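Local coordinates for transthyretin-like protein (Klebsiella pneumoniae subsp. pneumoniae, PDB 3QVA) that probably catalyses the hydrolysis of 5-hydroxyisourate to 2-oxo-4-hydroxy-4-carboxy-5-ureidoimidazoline in purine metabolism, working as a homotetramer, at residues S10-H15 against Y63-E68; I16-T21 against G70-R75; L42-N45 against R49-T52. All coordinates share one frame; numbering follows the deposited sequence.

Overall arrangement
Strand 12-18 ties the three contacts together. Its first half faces strand 62-67 in interaction 1, and its end meets helix 69-75 in interaction 2. Their centres are about 17 Å apart, and Ala67 CB packs on Ile16 CD1 at 3.8 Å. Interaction 3 is the turn from strand 37-43 to strand 49-50. Its centre is about 9 Å from that of interaction 1 and about 15 Å from that of interaction 2. Thr14 O and Ile50 N, 3.1 Å apart, probably form a hydrogen bond. Arg49 packs beside His15 of its own chain and weakly binds a phosphate also held by Arg49, His15 and His100 of the second subunit, at an interface that probably carries the active site.

Interaction 1 of 3, residues S10-H15 against Y63-E68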
loop_
_atom_site.group_PDB
_atom_site.type_symbol
_atom_site.label_atom_id
_atom_site.label_comp_id
_atom_site.label_asym_id
_atom_site.label_seq_id
_atom_site.Cartn_x
_atom_site.Cartn_y
_atom_site.Cartn_z
ATOM N N SER A 10 -9.290 6.730 -23.908
ATOM C CA SER A 10 -8.563 5.792 -23.063
ATOM C C SER A 10 -9.458 4.686 -22.515
ATOM O O SER A 10 -10.491 4.959 -21.894
ATOM C CB SER A 10 -7.918 6.544 -21.901
ATOM N N THR A 11 -9.043 3.443 -22.743
ATOM C CA THR A 11 -9.715 2.275 -22.178
ATOM C C THR A 11 -9.391 2.137 -20.689
ATOM O O THR A 11 -8.396 2.682 -20.204
ATOM C CB THR A 11 -9.308 0.979 -22.909
ATOM O OG1 THR A 11 -7.886 0.953 -23.077
ATOM C CG2 THR A 11 -9.980 0.889 -24.276
ATOM N N LEU A 12 -10.241 1.412 -19.969
ATOM C CA LEU A 12 -10.074 1.243 -18.532
ATOM C C LEU A 12 -10.162 -0.222 -18.125
ATOM O O LEU A 12 -11.085 -0.934 -18.525
ATOM C CB LEU A 12 -11.119 2.063 -17.775
ATOM C CG LEU A 12 -11.170 1.955 -16.248
ATOM C CD1 LEU A 12 -9.903 2.536 -15.610
ATOM C CD2 LEU A 12 -12.403 2.653 -15.713
ATOM N N SER A 13 -9.201 -0.659 -17.316
ATOM C CA SER A 13 -9.225 -2.004 -16.768
ATOM C C SER A 13 -8.905 -1.991 -15.279
ATOM O O SER A 13 -8.353 -1.015 -14.755
ATOM C CB SER A 13 -8.235 -2.904 -17.505
ATOM O OG SER A 13 -6.904 -2.438 -17.357
ATOM N N THR A 14 -9.267 -3.075 -14.602
ATOM C CA THR A 14 -8.852 -3.260 -13.216
ATOM C C THR A 14 -8.458 -4.698 -12.921
ATOM O O THR A 14 -8.692 -5.615 -13.725
ATOM C CB THR A 14 -9.909 -2.734 -12.191
ATOM O OG1 THR A 14 -9.298 -2.600 -10.899
ATOM C CG2 THR A 14 -11.102 -3.674 -12.091
ATOM N N HIS A 15 -7.838 -4.864 -11.758
ATOM C CA HIS A 15 -7.375 -6.134 -11.258
ATOM C C HIS A 15 -7.487 -5.996 -9.750
ATOM O O HIS A 15 -7.033 -5.004 -9.188
ATOM C CB HIS A 15 -5.920 -6.338 -11.699
ATOM C CG HIS A 15 -5.308 -7.629 -11.247
ATOM N ND1 HIS A 15 -3.948 -7.779 -11.077
ATOM C CD2 HIS A 15 -5.860 -8.829 -10.948
ATOM C CE1 HIS A 15 -3.689 -9.015 -10.689
ATOM N NE2 HIS A 15 -4.831 -9.675 -10.608
ATOM N N TYR A 63 -14.095 10.433 -13.554
ATOM C CA TYR A 63 -14.724 9.132 -13.367
ATOM C C TYR A 63 -14.576 8.614 -11.947
ATOM O O TYR A 63 -13.729 9.068 -11.181
ATOM C CB TYR A 63 -14.128 8.104 -14.326
ATOM C CG TYR A 63 -14.417 8.364 -15.783
ATOM C CD1 TYR A 63 -13.551 9.132 -16.556
ATOM C CD2 TYR A 63 -15.545 7.820 -16.395
ATOM C CE1 TYR A 63 -13.804 9.370 -17.900
ATOM C CE2 TYR A 63 -15.806 8.050 -17.744
ATOM C CZ TYR A 63 -14.931 8.825 -18.488
ATOM O OH TYR A 63 -15.182 9.056 -19.820
ATOM N N CYS A 64 -15.408 7.636 -11.624
ATOM C CA CYS A 64 -15.405 7.008 -10.326
ATOM C C CYS A 64 -15.540 5.505 -10.534
ATOM O O CYS A 64 -16.532 5.049 -11.108
ATOM C CB CYS A 64 -16.576 7.550 -9.513
ATOM S SG CYS A 64 -16.702 6.892 -7.874
ATOM N N LEU A 65 -14.528 4.748 -10.106
ATOM C CA LEU A 65 -14.595 3.284 -10.095
ATOM C C LEU A 65 -14.845 2.821 -8.679
ATOM O O LEU A 65 -14.088 3.172 -7.787
ATOM C CB LEU A 65 -13.277 2.661 -10.556
ATOM C CG LEU A 65 -13.021 2.060 -11.931
ATOM C CD1 LEU A 65 -11.699 1.295 -11.856
ATOM C CD2 LEU A 65 -14.140 1.137 -12.409
ATOM N N THR A 66 -15.889 2.027 -8.468
ATOM C CA THR A 66 -16.233 1.598 -7.121
ATOM C C THR A 66 -16.287 0.084 -7.010
ATOM O O THR A 66 -17.116 -0.562 -7.658
ATOM C CB THR A 66 -17.585 2.192 -6.676
ATOM O OG1 THR A 66 -17.536 3.622 -6.797
ATOM C CG2 THR A 66 -17.895 1.809 -5.224
ATOM N N ALA A 67 -15.414 -0.470 -6.172
ATOM C CA ALA A 67 -15.389 -1.911 -5.932
ATOM C C ALA A 67 -16.156 -2.221 -4.659
ATOM O O ALA A 67 -15.923 -1.609 -3.620
ATOM C CB ALA A 67 -13.950 -2.424 -5.838
ATOM N N GLU A 68 -17.089 -3.164 -4.744
ATOM C CA GLU A 68 -17.925 -3.489 -3.604
ATOM C C GLU A 68 -17.203 -4.495 -2.711
ATOM O O GLU A 68 -17.569 -5.666 -2.621
ATOM C CB GLU A 68 -19.289 -4.000 -4.079
ATOM C CG GLU A 68 -20.090 -2.920 -4.811
ATOM C CD GLU A 68 -20.538 -1.804 -3.885
ATOM O OE1 GLU A 68 -20.890 -2.105 -2.730
ATOM O OE2 GLU A 68 -20.540 -0.624 -4.311
#
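Thr14 and Leu65 mark the closest approach of the two backbones, with CA atoms 9.2 Å apart. That is too far for strand pairing. It fits two sheets laid face to face, with strand 12-18 in one and strand 62-67 in the other. The contact is therefore made by side chains alone.

The two leucines, Leu12 and Leu65, meet end to end across the gap. Leu12 has CG anti to the backbone N (chi1 176°), which sends its branch toward the other sheet. The methyl CD2 does the touching. It rests 3.9 Å from Leu65 CG and 4.0 Å from Leu65 CD2, so it sits at the fork of the other leucine. Thr14 adds a looser contact, with its CB 4.4 Å from Leu65 CD1. The hydroxyl of Thr14 bonds to Leu101 O within its own sheet. All three residues are buried.

This is part of the hydrophobic core of the beta sandwich of the transthyretin fold. Strand 29-34 contributes Val30 beside Leu65 and Leu32 beside Leu12. Phe89 of strand 82-90 and Phe99 of strand 99-106 also pack on Leu12. Thr14 touches Phe103 of the latter strand.

Interaction 2 of 3, residues I16-T21 against G70-R75; sequences ILDIST and GAWFAR
Asp18 sets its carboxylate against the rims of two aromatic rings, Trp72 and Phe73. OD2 does most of the touching. It lies in the plane of the indole, at the outer edge of the six-membered ring, 3.7 Å from both CH2 and CZ3 of Trp72. The same oxygen is 3.9 Å from CE2 of Phe73, again at a ring edge. The carboxylate is turned steeply against both rings, with its plane 79° from that of Trp72 and 76° from that of Phe73. An oxygen placed this way meets ring hydrogens and not the electron-rich faces, which probably suits its negative charge.

Asp18 holds CG anti to its own N (chi1 -179°), and this carries the carboxylate toward the helix. The rings also touch each other: Trp72 CE3 lies 3.7 Å above one face of Phe73, toward the rim. Trp72 NE1 bonds to Glu26 O, which helps to hold the indole in place.

The other carboxylate oxygen, OD1, accepts two bonds from Ser20. Ser20 OG donates to Asp18 OD1 at 2.5 Å, on the syn side. Ser20 N donates to Asp18 OD1 at 3.0 Å. Both reach OD1 from the same face of the carboxylate plane. Arg78 completes the cluster, with a salt bridge to Asp18 OD2 and a hydrogen bond to Ser20 OG. Both oxygens of this buried carboxylate thus have polar partners. Ser20 also packs on Ser20 of the third subunit.

The bond from Ser20 N makes an Asx turn where strand 12-18 ends. The contact seats helix 69-75 on that end of the strand. A short helix in this place, following strand 62-67, is a feature of the transthyretin fold.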
loop_
_atom_site.group_PDB
_atom_site.type_symbol
_atom_site.label_atom_id
_atom_site.label_comp_id
_atom_site.label_asym_id
_atom_site.label_seq_id
_atom_site.Cartn_x
_atom_site.Cartn_y
_atom_site.Cartn_z
ATOM N N ILE A 16 -8.137 -6.955 -9.099
ATOM C CA ILE A 16 -8.301 -6.896 -7.655
ATOM C C ILE A 16 -7.623 -8.096 -7.015
ATOM O O ILE A 16 -7.915 -9.241 -7.347
ATOM C CB ILE A 16 -9.794 -6.799 -7.225
ATOM C CG1 ILE A 16 -10.478 -5.627 -7.941
ATOM C CG2 ILE A 16 -9.899 -6.657 -5.709
ATOM C CD1 ILE A 16 -11.864 -5.256 -7.394
ATOM N N LEU A 17 -6.691 -7.813 -6.117
ATOM C CA LEU A 17 -5.993 -8.850 -5.382
ATOM C C LEU A 17 -6.326 -8.750 -3.903
ATOM O O LEU A 17 -6.291 -7.664 -3.329
ATOM C CB LEU A 17 -4.488 -8.688 -5.579
ATOM C CG LEU A 17 -3.997 -9.015 -6.989
ATOM C CD1 LEU A 17 -2.800 -8.172 -7.319
ATOM C CD2 LEU A 17 -3.694 -10.509 -7.132
ATOM N N ASP A 18 -6.644 -9.881 -3.287
ATOM C CA ASP A 18 -6.834 -9.925 -1.845
ATOM C C ASP A 18 -5.481 -10.217 -1.213
ATOM O O ASP A 18 -5.021 -11.366 -1.197
ATOM C CB ASP A 18 -7.871 -10.985 -1.446
ATOM C CG ASP A 18 -8.109 -11.048 0.066
ATOM O OD1 ASP A 18 -7.500 -10.266 0.831
ATOM O OD2 ASP A 18 -8.922 -11.892 0.507
ATOM N N ILE A 19 -4.839 -9.171 -0.693
ATOM C CA ILE A 19 -3.496 -9.331 -0.152
ATOM C C ILE A 19 -3.500 -9.994 1.227
ATOM O O ILE A 19 -2.449 -10.363 1.733
ATOM C CB ILE A 19 -2.684 -8.011 -0.156
ATOM C CG1 ILE A 19 -3.192 -7.051 0.926
ATOM C CG2 ILE A 19 -2.699 -7.382 -1.563
ATOM C CD1 ILE A 19 -2.274 -5.836 1.153
ATOM N N SER A 20 -4.682 -10.166 1.817
ATOM C CA SER A 20 -4.794 -10.902 3.072
ATOM C C SER A 20 -4.522 -12.395 2.841
ATOM O O SER A 20 -4.067 -13.098 3.744
ATOM C CB SER A 20 -6.156 -10.669 3.736
ATOM O OG SER A 20 -7.186 -11.364 3.061
ATOM N N THR A 21 -4.766 -12.861 1.616
ATOM C CA THR A 21 -4.539 -14.265 1.252
ATOM C C THR A 21 -3.520 -14.451 0.123
ATOM O O THR A 21 -3.042 -15.567 -0.115
ATOM C CB THR A 21 -5.857 -14.962 0.847
ATOM O OG1 THR A 21 -6.386 -14.333 -0.328
ATOM C CG2 THR A 21 -6.880 -14.907 1.976
ATOM N N GLY A 70 -16.624 -4.522 0.693
ATOM C CA GLY A 70 -17.242 -4.882 1.970
ATOM C C GLY A 70 -18.226 -6.024 1.804
ATOM O O GLY A 70 -18.227 -6.975 2.598
ATOM N N ALA A 71 -19.040 -5.943 0.751
ATOM C CA ALA A 71 -20.020 -6.986 0.424
ATOM C C ALA A 71 -19.337 -8.305 0.082
ATOM O O ALA A 71 -19.813 -9.377 0.474
ATOM C CB ALA A 71 -20.919 -6.534 -0.722
ATOM N N TRP A 72 -18.225 -8.218 -0.648
ATOM C CA TRP A 72 -17.432 -9.387 -1.015
ATOM C C TRP A 72 -16.846 -10.081 0.222
ATOM O O TRP A 72 -16.941 -11.306 0.353
ATOM C CB TRP A 72 -16.331 -8.988 -2.002
ATOM C CG TRP A 72 -15.541 -10.128 -2.551
ATOM C CD1 TRP A 72 -15.920 -10.983 -3.545
ATOM C CD2 TRP A 72 -14.216 -10.517 -2.168
ATOM N NE1 TRP A 72 -14.918 -11.889 -3.796
ATOM C CE2 TRP A 72 -13.863 -11.630 -2.960
ATOM C CE3 TRP A 72 -13.298 -10.042 -1.219
ATOM C CZ2 TRP A 72 -12.626 -12.274 -2.846
ATOM C CZ3 TRP A 72 -12.059 -10.682 -1.110
ATOM C CH2 TRP A 72 -11.741 -11.788 -1.920
ATOM N N PHE A 73 -16.269 -9.301 1.138
ATOM C CA PHE A 73 -15.730 -9.874 2.367
ATOM C C PHE A 73 -16.834 -10.502 3.213
ATOM O O PHE A 73 -16.648 -11.591 3.762
ATOM C CB PHE A 73 -14.955 -8.840 3.190
ATOM C CG PHE A 73 -13.575 -8.544 2.662
ATOM C CD1 PHE A 73 -13.197 -7.234 2.375
ATOM C CD2 PHE A 73 -12.646 -9.566 2.475
ATOM C CE1 PHE A 73 -11.911 -6.944 1.899
ATOM C CE2 PHE A 73 -11.364 -9.293 1.999
ATOM C CZ PHE A 73 -10.994 -7.965 1.709
ATOM N N ALA A 74 -17.976 -9.818 3.295
ATOM C CA ALA A 74 -19.124 -10.284 4.079
ATOM C C ALA A 74 -19.708 -11.604 3.570
ATOM O O ALA A 74 -20.118 -12.454 4.374
ATOM C CB ALA A 74 -20.200 -9.210 4.138
ATOM N N ARG A 75 -19.742 -11.777 2.247
ATOM C CA ARG A 75 -20.227 -13.016 1.630
ATOM C C ARG A 75 -19.339 -14.208 1.958
ATOM O O ARG A 75 -19.800 -15.354 1.966
ATOM C CB ARG A 75 -20.335 -12.875 0.112
ATOM C CG ARG A 75 -21.552 -12.108 -0.352
ATOM C CD ARG A 75 -21.798 -12.315 -1.840
ATOM N NE ARG A 75 -20.695 -11.845 -2.676
ATOM C CZ ARG A 75 -20.530 -10.584 -3.072
ATOM N NH1 ARG A 75 -21.389 -9.643 -2.700
ATOM N NH2 ARG A 75 -19.496 -10.262 -3.836
#

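Interaction 3 of 3, residues L42-N45 against R49-T52. With PO4 (phosphate ion), chain F.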
loop_
_atom_site.group_PDB
_atom_site.type_symbol
_atom_site.label_atom_id
_atom_site.label_comp_id
_atom_site.label_asym_id
_atom_site.label_seq_id
_atom_site.Cartn_x
_atom_site.Cartn_y
_atom_site.Cartn_z
ATOM N N LEU A 42 -19.792 -4.371 -13.479
ATOM C CA LEU A 42 -19.191 -5.635 -13.898
ATOM C C LEU A 42 -18.643 -6.415 -12.705
ATOM O O LEU A 42 -18.718 -5.942 -11.568
ATOM C CB LEU A 42 -18.118 -5.392 -14.977
ATOM C CG LEU A 42 -18.618 -4.723 -16.270
ATOM C CD1 LEU A 42 -17.480 -4.271 -17.164
ATOM C CD2 LEU A 42 -19.553 -5.665 -17.027
ATOM N N VAL A 43 -18.136 -7.622 -12.958
ATOM C CA VAL A 43 -17.655 -8.500 -11.888
ATOM C C VAL A 43 -16.288 -9.072 -12.254
ATOM O O VAL A 43 -16.060 -9.465 -13.400
ATOM C CB VAL A 43 -18.655 -9.650 -11.580
ATOM C CG1 VAL A 43 -18.248 -10.404 -10.332
ATOM C CG2 VAL A 43 -20.036 -9.108 -11.385
ATOM N N THR A 44 -15.376 -9.113 -11.282
ATOM C CA THR A 44 -14.048 -9.658 -11.528
ATOM C C THR A 44 -14.131 -11.148 -11.817
ATOM O O THR A 44 -14.919 -11.868 -11.196
ATOM C CB THR A 44 -13.099 -9.448 -10.341
ATOM O OG1 THR A 44 -13.669 -10.030 -9.157
ATOM C CG2 THR A 44 -12.833 -7.955 -10.124
ATOM N N ASN A 45 -13.313 -11.597 -12.762
ATOM C CA ASN A 45 -13.226 -13.020 -13.097
ATOM C C ASN A 45 -12.317 -13.806 -12.139
ATOM O O ASN A 45 -11.887 -13.282 -11.112
ATOM C CB ASN A 45 -12.805 -13.197 -14.561
ATOM C CG ASN A 45 -11.420 -12.641 -14.855
ATOM O OD1 ASN A 45 -10.585 -12.504 -13.960
ATOM N ND2 ASN A 45 -11.170 -12.324 -16.119
ATOM N N ARG A 49 -9.862 -10.016 -12.507
ATOM C CA ARG A 49 -9.739 -8.975 -13.532
ATOM C C ARG A 49 -11.044 -8.578 -14.208
ATOM O O ARG A 49 -11.983 -9.371 -14.299
ATOM C CB ARG A 49 -8.716 -9.397 -14.596
ATOM C CG ARG A 49 -7.286 -9.462 -14.072
ATOM C CD ARG A 49 -6.329 -9.914 -15.150
ATOM N NE ARG A 49 -4.972 -10.108 -14.642
ATOM C CZ ARG A 49 -4.049 -9.151 -14.560
ATOM N NH1 ARG A 49 -4.323 -7.912 -14.946
ATOM N NH2 ARG A 49 -2.841 -9.439 -14.091
ATOM N N ILE A 50 -11.092 -7.323 -14.644
ATOM C CA ILE A 50 -12.098 -6.835 -15.578
ATOM C C ILE A 50 -11.313 -6.162 -16.696
ATOM O O ILE A 50 -10.630 -5.155 -16.468
ATOM C CB ILE A 50 -13.106 -5.850 -14.922
ATOM C CG1 ILE A 50 -13.950 -6.568 -13.864
ATOM C CG2 ILE A 50 -14.024 -5.225 -15.987
ATOM C CD1 ILE A 50 -14.683 -5.625 -12.919
ATOM N N ALA A 51 -11.389 -6.734 -17.898
ATOM C CA ALA A 51 -10.545 -6.293 -19.016
ATOM C C ALA A 51 -10.898 -4.919 -19.572
ATOM O O ALA A 51 -10.011 -4.176 -20.007
ATOM C CB ALA A 51 -10.543 -7.338 -20.135
ATOM N N THR A 52 -12.187 -4.587 -19.562
ATOM C CA THR A 52 -12.671 -3.303 -20.072
ATOM C C THR A 52 -14.025 -2.932 -19.464
ATOM O O THR A 52 -14.829 -3.810 -19.141
ATOM C CB THR A 52 -12.745 -3.290 -21.630
ATOM O OG1 THR A 52 -13.056 -1.967 -22.093
ATOM C CG2 THR A 52 -13.783 -4.295 -22.149
HETATM P P PO4 F . 0.565 -6.892 -13.401
HETATM O O1 PO4 F . 0.280 -5.712 -14.295
HETATM O O2 PO4 F . 1.609 -6.499 -12.374
HETATM O O3 PO4 F . -0.713 -7.281 -12.696
HETATM O O4 PO4 F . 1.055 -8.062 -14.225
HETATM O O HOH W 1 -14.246 -10.058 -16.009
#
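Asn45 folds its side chain back over Arg49 because its CG is tucked in between N and C of its own backbone (chi1 63°). This brings OD1 to the backbone of Arg49, whose N donates to Asn45 OD1 at 3.0 Å. The donor lies well above the amide carbonyl plane. The same oxygen also accepts from Gln47 N inside the turn. Arg49 has its side chain extended from CG to NE, and this carries the guanidinium away from the turn.

The two backbones run roughly antiparallel, with end-to-end directions 138° apart. Asn45 N donates to Arg49 O at 3.0 Å, in a nearly straight bond (166° at the hydrogen). Thr44 CA adds a CA-H...O contact to Arg49 O at 3.5 Å. A water donates to both Arg49 O and Val43 O, bridging the strands where they part.

Next to this polar end, Ile50 packs on the strand before the turn. Its CG1 lies 3.6 Å from Val43 O, and its CG2 touches Leu42 CD1 at 3.8 Å. The Thr44 and Ile50 side chains cross at about a right angle, with Thr44 CG2 4.1 Å from Ile50 CD1. Thr44 OG1 turns to Ala25 O and Val28 N.

Arg49 NH2 makes a weak bond of 3.3 Å to O3 of a phosphate ion, probably from the crystallisation liquor, which meets the guanidinium at its edge. The phosphate also binds Arg49, His15 and His100 of the second subunit. Bonds at Arg49 N and O hold its backbone. The gathered arginines and histidines suggest a site suited to an anionic ligand, consistent with the active site of 5-hydroxyisourate hydrolases.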